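Local coordinates for protein dITP/XTP pyrophosphatase (Mycobacteroides abscessus, PDB 6WWD) that probably hydrolyses non-canonical purine nucleoside triphosphates such as XTP, dITP and ITP to monophosphate and diphosphate, clearing them from the nucleotide pool, at residues 2-12 / 64-72; 114-125 / 137-147. One frame throughout, in Å; residues are numbered along the deposited sequence. Where two conformers were deposited one is given.

Both contacts belong to one mixed sheet, and each combines a buried stretch of strand with a more open polar end. Contact 1 pairs parallel strands 2-5 and 67-77, with aliphatic packing and waters at its ends, and carries the loop predicted to bind substrate. Contact 2 joins the two strands of the antiparallel hairpin 118-128/134-145, where backbone bonds run in regular pairs and arginines, carboxylates and aromatic rings do the side-chain work. Strand 67-77 lies beside 118-128, and D72 O probably accepts a hydrogen bond from A124 N. The centres are 26 Å apart, on opposite sides of the chain's centre; both contacts meet the second subunit, contact 2 by continuing the sheet.

Contact 1 of 2, residues 2-12 / 64-72; sequences KILVASRNPKK and TGLACVADD
The carbonyl O of L4 is gripped twice from the facing strand: V69 N donates to it at 2.9 Å, and the CA-H of C68 points at the same oxygen. V69 O repeats the pattern, accepting from A6 N in a bond of 172° at the hydrogen and touching V5 CA. L4 N closes the ladder on A67 O at 2.8 Å. Where the strands part, water 1 continues the pairing, donating to K2 O and accepting from A67 N.

L4 holds CG anti to its backbone N (chi1 173°), which carries CD2 to C68 SG at 4.0 Å and against T64 CG2, the L4 and T64 side chains crossing at about a right angle. A6 CB lies 3.9 Å from A70 CB. On the other face of the sheet I3 CG2 meets V69 CG2. Strand 2-5 is held between 29-31 and 67-77, all three parallel, in an alpha/beta sheet with helix 49-64 against the C68 and A70 side.

Beyond A6 the chain turns into the loop predicted to bind substrate: S7 OG accepts from N9 N in an ST turn, and N9 caps helix 10-22 through OD1. K12, on that helix, comes toward D71 from the opposite direction, NZ 3.4 Å from OD2 in a long salt bridge whose details are doubtful because the lysine CD crowds that oxygen. Water 2 accepts from D71 N at 2.7 Å and lies 2.8 Å from A6 O.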
loop_
_atom_site.group_PDB
_atom_site.type_symbol
_atom_site.label_atom_id
_atom_site.label_comp_id
_atom_site.label_asym_id
_atom_site.label_seq_id
_atom_site.Cartn_x
_atom_site.Cartn_y
_atom_site.Cartn_z
ATOM N N LYS D 2 -24.358 -28.558 1.027
ATOM C CA LYS D 2 -24.702 -27.259 1.582
ATOM C C LYS D 2 -23.505 -26.326 1.530
ATOM O O LYS D 2 -22.373 -26.739 1.799
ATOM C CB LYS D 2 -25.211 -27.378 3.019
ATOM C CG LYS D 2 -26.599 -27.999 3.138
ATOM C CD LYS D 2 -27.123 -27.863 4.548
ATOM C CE LYS D 2 -28.155 -28.921 4.873
ATOM N NZ LYS D 2 -28.277 -29.139 6.345
ATOM N N ILE D 3 -23.769 -25.071 1.161
ATOM C CA ILE D 3 -22.792 -23.991 1.161
ATOM C C ILE D 3 -23.359 -22.837 1.974
ATOM O O ILE D 3 -24.494 -22.409 1.741
ATOM C CB ILE D 3 -22.451 -23.517 -0.269
ATOM C CG1 ILE D 3 -21.749 -24.633 -1.048
ATOM C CG2 ILE D 3 -21.624 -22.220 -0.233
ATOM C CD1 ILE D 3 -21.337 -24.243 -2.428
ATOM N N LEU D 4 -22.584 -22.339 2.930
ATOM C CA LEU D 4 -23.009 -21.185 3.711
ATOM C C LEU D 4 -22.713 -19.891 2.944
ATOM O O LEU D 4 -21.571 -19.645 2.528
ATOM C CB LEU D 4 -22.313 -21.183 5.075
ATOM C CG LEU D 4 -22.526 -19.946 5.954
ATOM C CD1 LEU D 4 -23.993 -19.810 6.427
ATOM C CD2 LEU D 4 -21.582 -19.984 7.144
ATOM N N VAL D 5 -23.736 -19.066 2.739
ATOM C CA VAL D 5 -23.525 -17.691 2.295
ATOM C C VAL D 5 -23.578 -16.781 3.522
ATOM O O VAL D 5 -24.595 -16.736 4.226
ATOM C CB VAL D 5 -24.539 -17.272 1.222
ATOM C CG1 VAL D 5 -24.276 -15.831 0.810
ATOM C CG2 VAL D 5 -24.437 -18.207 0.016
ATOM N N ALA D 6 -22.471 -16.091 3.807
ATOM C CA ALA D 6 -22.348 -15.254 5.004
ATOM C C ALA D 6 -23.128 -13.949 4.818
ATOM O O ALA D 6 -22.589 -12.845 4.791
ATOM C CB ALA D 6 -20.888 -14.977 5.332
ATOM N N SER D 7 -24.436 -14.104 4.703
ATOM C CA SER D 7 -25.324 -12.979 4.471
ATOM C C SER D 7 -26.657 -13.258 5.144
ATOM O O SER D 7 -27.042 -14.417 5.319
ATOM C CB SER D 7 -25.537 -12.754 2.971
ATOM O OG SER D 7 -26.420 -11.677 2.722
ATOM N N ARG D 8 -27.346 -12.185 5.539
ATOM C CA ARG D 8 -28.735 -12.274 5.975
ATOM C C ARG D 8 -29.710 -11.823 4.896
ATOM O O ARG D 8 -30.910 -11.714 5.163
ATOM C CB ARG D 8 -28.948 -11.435 7.231
ATOM C CG ARG D 8 -28.094 -11.850 8.418
ATOM C CD ARG D 8 -28.315 -10.914 9.590
ATOM N NE ARG D 8 -27.790 -11.508 10.805
ATOM C CZ ARG D 8 -26.498 -11.522 11.134
ATOM N NH1 ARG D 8 -25.592 -10.946 10.348
ATOM N NH2 ARG D 8 -26.112 -12.102 12.265
ATOM N N ASN D 9 -29.213 -11.504 3.699
ATOM C CA ASN D 9 -30.048 -11.029 2.603
ATOM C C ASN D 9 -30.460 -12.188 1.703
ATOM O O ASN D 9 -29.610 -12.712 0.958
ATOM C CB ASN D 9 -29.299 -9.979 1.800
ATOM C CG ASN D 9 -30.126 -9.391 0.678
ATOM O OD1 ASN D 9 -31.216 -9.879 0.357
ATOM N ND2 ASN D 9 -29.602 -8.331 0.062
ATOM N N PRO D 10 -31.734 -12.596 1.693
ATOM C CA PRO D 10 -32.127 -13.694 0.802
ATOM C C PRO D 10 -31.902 -13.399 -0.672
ATOM O O PRO D 10 -31.630 -14.333 -1.437
ATOM C CB PRO D 10 -33.617 -13.894 1.128
ATOM C CG PRO D 10 -33.754 -13.384 2.553
ATOM C CD PRO D 10 -32.829 -12.190 2.594
ATOM N N LYS D 11 -31.944 -12.128 -1.088
ATOM C CA LYS D 11 -31.694 -11.795 -2.487
ATOM C C LYS D 11 -30.295 -12.202 -2.926
ATOM O O LYS D 11 -30.093 -12.601 -4.078
ATOM C CB LYS D 11 -31.906 -10.295 -2.710
ATOM C CG LYS D 11 -33.344 -9.944 -2.999
ATOM C CD LYS D 11 -33.788 -10.669 -4.262
ATOM C CE LYS D 11 -35.290 -10.707 -4.425
ATOM N NZ LYS D 11 -35.973 -11.726 -3.550
ATOM N N LYS D 12 -29.319 -12.102 -2.027
ATOM C CA LYS D 12 -27.960 -12.501 -2.355
ATOM C C LYS D 12 -27.878 -13.997 -2.632
ATOM O O LYS D 12 -27.234 -14.427 -3.595
ATOM C CB LYS D 12 -27.038 -12.117 -1.208
ATOM C CG LYS D 12 -25.615 -11.921 -1.588
ATOM C CD LYS D 12 -25.094 -10.663 -0.914
ATOM C CE LYS D 12 -24.736 -9.595 -1.956
ATOM N NZ LYS D 12 -23.948 -8.452 -1.393
ATOM N N THR D 64 -19.486 -23.642 11.120
ATOM C CA THR D 64 -20.418 -24.578 10.502
ATOM C C THR D 64 -19.775 -25.798 9.854
ATOM O O THR D 64 -20.477 -26.806 9.661
ATOM C CB THR D 64 -21.258 -23.863 9.434
ATOM O OG1 THR D 64 -20.423 -23.551 8.320
ATOM C CG2 THR D 64 -21.898 -22.571 9.992
ATOM N N GLY D 65 -18.485 -25.752 9.516
ATOM C CA GLY D 65 -17.859 -26.793 8.734
ATOM C C GLY D 65 -18.256 -26.824 7.277
ATOM O O GLY D 65 -17.742 -27.672 6.535
ATOM N N LEU D 66 -19.118 -25.902 6.841
ATOM C CA LEU D 66 -19.518 -25.780 5.453
ATOM C C LEU D 66 -18.580 -24.844 4.709
ATOM O O LEU D 66 -18.007 -23.916 5.284
ATOM C CB LEU D 66 -20.948 -25.239 5.355
ATOM C CG LEU D 66 -22.008 -26.043 6.130
ATOM C CD1 LEU D 66 -23.362 -25.333 6.118
ATOM C CD2 LEU D 66 -22.107 -27.436 5.548
ATOM N N ALA D 67 -18.420 -25.099 3.416
ATOM C CA ALA D 67 -17.839 -24.102 2.544
ATOM C C ALA D 67 -18.628 -22.805 2.686
ATOM O O ALA D 67 -19.854 -22.814 2.849
ATOM C CB ALA D 67 -17.850 -24.607 1.099
ATOM N N CYS D 68 -17.924 -21.682 2.681
ATOM C CA CYS D 68 -18.569 -20.416 2.978
ATOM C C CYS D 68 -18.155 -19.392 1.941
ATOM O O CYS D 68 -16.968 -19.222 1.675
ATOM C CB CYS D 68 -18.231 -19.904 4.387
ATOM S SG CYS D 68 -18.965 -18.271 4.646
ATOM N N VAL D 69 -19.137 -18.733 1.348
ATOM C CA VAL D 69 -18.931 -17.600 0.455
ATOM C C VAL D 69 -19.334 -16.339 1.207
ATOM O O VAL D 69 -20.421 -16.285 1.800
ATOM C CB VAL D 69 -19.751 -17.743 -0.841
ATOM C CG1 VAL D 69 -19.681 -16.459 -1.642
ATOM C CG2 VAL D 69 -19.260 -18.904 -1.654
ATOM N N ALA D 70 -18.473 -15.326 1.175
ATOM C CA ALA D 70 -18.754 -14.047 1.813
ATOM C C ALA D 70 -18.444 -12.936 0.828
ATOM O O ALA D 70 -17.607 -13.099 -0.061
ATOM C CB ALA D 70 -17.924 -13.848 3.081
ATOM N N ASP D 71 -19.107 -11.796 0.986
ATOM C CA ASP D 71 -18.842 -10.681 0.091
ATOM C C ASP D 71 -18.539 -9.420 0.887
ATOM O O ASP D 71 -18.714 -9.360 2.111
ATOM C CB ASP D 71 -19.989 -10.494 -0.908
ATOM C CG ASP D 71 -21.326 -10.488 -0.252
ATOM O OD1 ASP D 71 -21.484 -9.777 0.769
ATOM O OD2 ASP D 71 -22.205 -11.241 -0.728
ATOM N N ASP D 72 -18.007 -8.429 0.177
ATOM C CA ASP D 72 -17.573 -7.178 0.797
ATOM C C ASP D 72 -17.419 -6.134 -0.292
ATOM O O ASP D 72 -16.615 -6.329 -1.206
ATOM C CB ASP D 72 -16.258 -7.381 1.543
ATOM C CG ASP D 72 -16.114 -6.444 2.706
ATOM O OD1 ASP D 72 -16.350 -6.869 3.853
ATOM O OD2 ASP D 72 -15.803 -5.269 2.469
HETATM O O HOH W 1 -19.849 -27.266 2.240
HETATM O O HOH W 2 -21.176 -11.670 2.730
HETATM O O HOH W 3 -21.107 -6.928 -0.873
#

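Contact 2 of 2, residues 114-125 / 137-147; sequences DERRGAAFVSAC and VEGRWKGSIAR
Backbone bonds first: A119 with G143, F121 with W141, S123 with G139 and C125 with V137 are hydrogen-bonded antiparallel pairs of a beta hairpin, and I145 N adds a further bond to R117 O. V137 to W141 also ladder with a strand of the second subunit, so the sheet runs on across the interface with that subunit.

The charged groups come in two clusters. R117, its chain bent at chi3, sends NE to I145 O at 2.8 Å in a bond of 170° lying in the guanidinium plane, while NH2 reaches A146 O at 2.9 Å from above that carbonyl's plane. Its NH1 bonds to L109 O and I112 O. R147 crosses R117 at about a right angle, its CG over one face of the R117 guanidinium near the rim and the two guanidinium planes 40° apart, with NH1 3.6 Å from R117 NH1; its NE bonds to D114 OD1 at 3.0 Å, and water 4 links that oxygen to I145 O. Further along, R140 NE meets E138 OE1 at 2.7 Å, and V122 CG2 covers a face of the R140 guanidinium, 3.5 Å from NH1.

Among apolar contacts, F121 and W141 point the same way, with W141 CE3 at the edge of the phenyl ring, 4.0 Å from CD2; F161 meets both rings. I145 CD1 packs on A119 CB at 3.5 Å.

Four carbonyl oxygens thus share the N-H groups of the buried R117, and D114 probably offsets the mutual repulsion of R117 and R147.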
loop_
_atom_site.group_PDB
_atom_site.type_symbol
_atom_site.label_atom_id
_atom_site.label_comp_id
_atom_site.label_asym_id
_atom_site.label_seq_id
_atom_site.Cartn_x
_atom_site.Cartn_y
_atom_site.Cartn_z
ATOM N N ASP D 114 -9.973 17.840 -10.384
ATOM C CA ASP D 114 -10.584 16.683 -11.049
ATOM C C ASP D 114 -9.594 15.557 -11.271
ATOM O O ASP D 114 -9.903 14.392 -11.001
ATOM C CB ASP D 114 -11.192 17.075 -12.401
ATOM C CG ASP D 114 -12.498 17.848 -12.280
ATOM O OD1 ASP D 114 -13.231 17.708 -11.274
ATOM O OD2 ASP D 114 -12.816 18.577 -13.237
ATOM N N GLU D 115 -8.379 15.893 -11.711
ATOM C CA GLU D 115 -7.385 14.886 -12.062
ATOM C C GLU D 115 -7.033 13.981 -10.897
ATOM O O GLU D 115 -6.573 12.856 -11.119
ATOM C CB GLU D 115 -6.113 15.557 -12.584
ATOM C CG GLU D 115 -6.336 16.580 -13.693
ATOM C CD GLU D 115 -6.758 17.948 -13.175
ATOM O OE1 GLU D 115 -7.784 18.473 -13.662
ATOM O OE2 GLU D 115 -6.065 18.496 -12.286
ATOM N N ARG D 116 -7.248 14.434 -9.665
ATOM C CA ARG D 116 -6.888 13.670 -8.478
ATOM C C ARG D 116 -8.113 13.151 -7.739
ATOM O O ARG D 116 -7.997 12.667 -6.607
ATOM C CB ARG D 116 -6.011 14.534 -7.576
ATOM C CG ARG D 116 -4.778 15.051 -8.336
ATOM C CD ARG D 116 -4.077 16.207 -7.638
ATOM N NE ARG D 116 -3.844 15.958 -6.220
ATOM C CZ ARG D 116 -3.554 16.908 -5.332
ATOM N NH1 ARG D 116 -3.446 18.181 -5.717
ATOM N NH2 ARG D 116 -3.372 16.583 -4.053
ATOM N N ARG D 117 -9.284 13.218 -8.363
ATOM C CA ARG D 117 -10.507 12.740 -7.747
ATOM C C ARG D 117 -10.815 11.284 -8.087
ATOM O O ARG D 117 -11.969 10.875 -7.975
ATOM C CB ARG D 117 -11.674 13.653 -8.141
ATOM C CG ARG D 117 -11.479 15.123 -7.751
ATOM C CD ARG D 117 -12.680 15.988 -8.130
ATOM N NE ARG D 117 -13.819 15.684 -7.258
ATOM C CZ ARG D 117 -14.008 16.196 -6.045
ATOM N NH1 ARG D 117 -13.148 17.073 -5.530
ATOM N NH2 ARG D 117 -15.067 15.828 -5.349
ATOM N N GLY D 118 -9.809 10.500 -8.488
ATOM C CA GLY D 118 -10.058 9.127 -8.908
ATOM C C GLY D 118 -10.619 8.256 -7.794
ATOM O O GLY D 118 -10.298 8.421 -6.616
ATOM N N ALA D 119 -11.443 7.284 -8.194
ATOM C CA ALA D 119 -12.110 6.376 -7.270
ATOM C C ALA D 119 -12.580 5.137 -8.029
ATOM O O ALA D 119 -12.587 5.110 -9.256
ATOM C CB ALA D 119 -13.301 7.059 -6.582
ATOM N N ALA D 120 -13.053 4.141 -7.278
ATOM C CA ALA D 120 -13.634 2.930 -7.852
ATOM C C ALA D 120 -14.691 2.355 -6.914
ATOM O O ALA D 120 -14.518 2.365 -5.692
ATOM C CB ALA D 120 -12.561 1.867 -8.115
ATOM N N PHE D 121 -15.783 1.847 -7.488
ATOM C CA PHE D 121 -16.638 0.925 -6.758
ATOM C C PHE D 121 -15.985 -0.453 -6.804
ATOM O O PHE D 121 -15.556 -0.907 -7.867
ATOM C CB PHE D 121 -18.038 0.874 -7.360
ATOM C CG PHE D 121 -18.985 1.936 -6.841
ATOM C CD1 PHE D 121 -19.105 2.194 -5.486
ATOM C CD2 PHE D 121 -19.800 2.639 -7.726
ATOM C CE1 PHE D 121 -20.011 3.166 -5.028
ATOM C CE2 PHE D 121 -20.698 3.618 -7.282
ATOM C CZ PHE D 121 -20.807 3.877 -5.937
ATOM N N VAL D 122 -15.875 -1.100 -5.653
ATOM C CA VAL D 122 -15.178 -2.375 -5.525
ATOM C C VAL D 122 -16.134 -3.381 -4.922
ATOM O O VAL D 122 -16.867 -3.070 -3.978
ATOM C CB VAL D 122 -13.917 -2.276 -4.642
ATOM C CG1 VAL D 122 -13.204 -3.619 -4.596
ATOM C CG2 VAL D 122 -12.991 -1.196 -5.136
ATOM N N SER D 123 -16.093 -4.603 -5.431
ATOM C CA SER D 123 -16.902 -5.680 -4.894
ATOM C C SER D 123 -16.023 -6.924 -4.819
ATOM O O SER D 123 -15.425 -7.322 -5.826
ATOM C CB SER D 123 -18.131 -5.900 -5.764
ATOM O OG SER D 123 -18.917 -6.939 -5.269
ATOM N N ALA D 124 -15.865 -7.473 -3.617
ATOM C CA ALA D 124 -15.043 -8.655 -3.395
ATOM C C ALA D 124 -15.889 -9.817 -2.889
ATOM O O ALA D 124 -16.840 -9.624 -2.123
ATOM C CB ALA D 124 -13.907 -8.372 -2.407
ATOM N N CYS D 125 -15.511 -11.021 -3.312
ATOM C CA CYS D 125 -16.167 -12.276 -2.957
ATOM C C CYS D 125 -15.096 -13.272 -2.564
ATOM O O CYS D 125 -14.128 -13.462 -3.312
ATOM C CB CYS D 125 -16.973 -12.848 -4.127
ATOM S SG CYS D 125 -18.609 -12.140 -4.342
ATOM N N VAL D 137 -11.844 -13.052 -4.954
ATOM C CA VAL D 137 -11.944 -12.337 -6.218
ATOM C C VAL D 137 -12.471 -10.938 -5.921
ATOM O O VAL D 137 -13.252 -10.743 -4.988
ATOM C CB VAL D 137 -12.862 -13.080 -7.224
ATOM C CG1 VAL D 137 -12.981 -12.326 -8.551
ATOM C CG2 VAL D 137 -12.365 -14.489 -7.465
ATOM N N GLU D 138 -12.039 -9.958 -6.715
ATOM C CA GLU D 138 -12.640 -8.636 -6.612
ATOM C C GLU D 138 -12.840 -8.062 -8.006
ATOM O O GLU D 138 -12.163 -8.455 -8.967
ATOM C CB GLU D 138 -11.810 -7.673 -5.749
ATOM C CG GLU D 138 -10.703 -6.968 -6.500
ATOM C CD GLU D 138 -9.996 -5.922 -5.650
ATOM O OE1 GLU D 138 -9.002 -5.330 -6.146
ATOM O OE2 GLU D 138 -10.432 -5.705 -4.487
ATOM N N GLY D 139 -13.822 -7.177 -8.109
ATOM C CA GLY D 139 -14.024 -6.362 -9.295
ATOM C C GLY D 139 -13.976 -4.896 -8.915
ATOM O O GLY D 139 -14.463 -4.511 -7.849
ATOM N N ARG D 140 -13.396 -4.080 -9.798
ATOM C CA ARG D 140 -13.288 -2.631 -9.611
ATOM C C ARG D 140 -13.845 -1.920 -10.830
ATOM O O ARG D 140 -13.397 -2.177 -11.951
ATOM C CB ARG D 140 -11.834 -2.180 -9.415
ATOM C CG ARG D 140 -11.234 -2.719 -8.169
ATOM C CD ARG D 140 -9.898 -2.060 -7.788
ATOM N NE ARG D 140 -9.504 -2.667 -6.528
ATOM C CZ ARG D 140 -9.355 -2.020 -5.384
ATOM N NH1 ARG D 140 -9.499 -0.692 -5.322
ATOM N NH2 ARG D 140 -9.020 -2.717 -4.305
ATOM N N TRP D 141 -14.801 -1.029 -10.608
ATOM C CA TRP D 141 -15.377 -0.181 -11.654
ATOM C C TRP D 141 -14.744 1.196 -11.522
ATOM O O TRP D 141 -15.045 1.926 -10.579
ATOM C CB TRP D 141 -16.892 -0.115 -11.483
ATOM C CG TRP D 141 -17.701 0.575 -12.578
ATOM C CD1 TRP D 141 -17.326 0.815 -13.857
ATOM C CD2 TRP D 141 -19.043 1.078 -12.451
ATOM N NE1 TRP D 141 -18.343 1.457 -14.539
ATOM C CE2 TRP D 141 -19.409 1.620 -13.694
ATOM C CE3 TRP D 141 -19.957 1.144 -11.391
ATOM C CZ2 TRP D 141 -20.662 2.206 -13.918
ATOM C CZ3 TRP D 141 -21.211 1.727 -11.618
ATOM C CH2 TRP D 141 -21.544 2.247 -12.866
ATOM N N LYS D 142 -13.870 1.557 -12.460
ATOM C CA LYS D 142 -13.064 2.761 -12.287
ATOM C C LYS D 142 -13.876 4.011 -12.606
ATOM O O LYS D 142 -14.694 4.030 -13.536
ATOM C CB LYS D 142 -11.811 2.708 -13.168
ATOM C CG LYS D 142 -10.917 1.486 -12.895
ATOM C CD LYS D 142 -10.439 1.512 -11.439
ATOM C CE LYS D 142 -8.994 1.056 -11.281
ATOM N NZ LYS D 142 -8.099 2.222 -11.062
ATOM N N GLY D 143 -13.633 5.065 -11.831
ATOM C CA GLY D 143 -14.262 6.347 -12.070
ATOM C C GLY D 143 -13.625 7.456 -11.263
ATOM O O GLY D 143 -12.401 7.480 -11.069
ATOM N N SER D 144 -14.440 8.408 -10.825
ATOM C CA SER D 144 -13.963 9.520 -10.015
ATOM C C SER D 144 -15.146 10.082 -9.232
ATOM O O SER D 144 -16.305 9.731 -9.478
ATOM C CB SER D 144 -13.289 10.599 -10.881
ATOM O OG SER D 144 -14.189 11.094 -11.848
ATOM N N ILE D 145 -14.845 10.961 -8.291
ATOM C CA ILE D 145 -15.882 11.545 -7.449
ATOM C C ILE D 145 -16.331 12.872 -8.050
ATOM O O ILE D 145 -15.507 13.747 -8.340
ATOM C CB ILE D 145 -15.386 11.730 -6.005
ATOM C CG1 ILE D 145 -14.880 10.392 -5.436
ATOM C CG2 ILE D 145 -16.489 12.351 -5.137
ATOM C CD1 ILE D 145 -15.880 9.244 -5.537
ATOM N N ALA D 146 -17.643 13.029 -8.221
ATOM C CA ALA D 146 -18.193 14.293 -8.685
ATOM C C ALA D 146 -17.993 15.396 -7.645
ATOM O O ALA D 146 -17.698 15.157 -6.469
ATOM C CB ALA D 146 -19.688 14.150 -8.995
ATOM N N ARG D 147 -18.208 16.627 -8.090
ATOM C CA ARG D 147 -18.160 17.775 -7.202
ATOM C C ARG D 147 -19.517 18.100 -6.613
ATOM O O ARG D 147 -19.585 18.679 -5.527
ATOM C CB ARG D 147 -17.620 18.991 -7.950
ATOM C CG ARG D 147 -16.232 18.742 -8.434
ATOM C CD ARG D 147 -15.531 20.014 -8.815
ATOM N NE ARG D 147 -14.178 19.705 -9.262
ATOM C CZ ARG D 147 -13.098 19.801 -8.496
ATOM N NH1 ARG D 147 -13.195 20.218 -7.240
ATOM N NH2 ARG D 147 -11.915 19.488 -8.995
HETATM O O HOH W 4 -15.090 15.199 -10.751
HETATM O O HOH W 5 -9.379 4.641 -9.401
#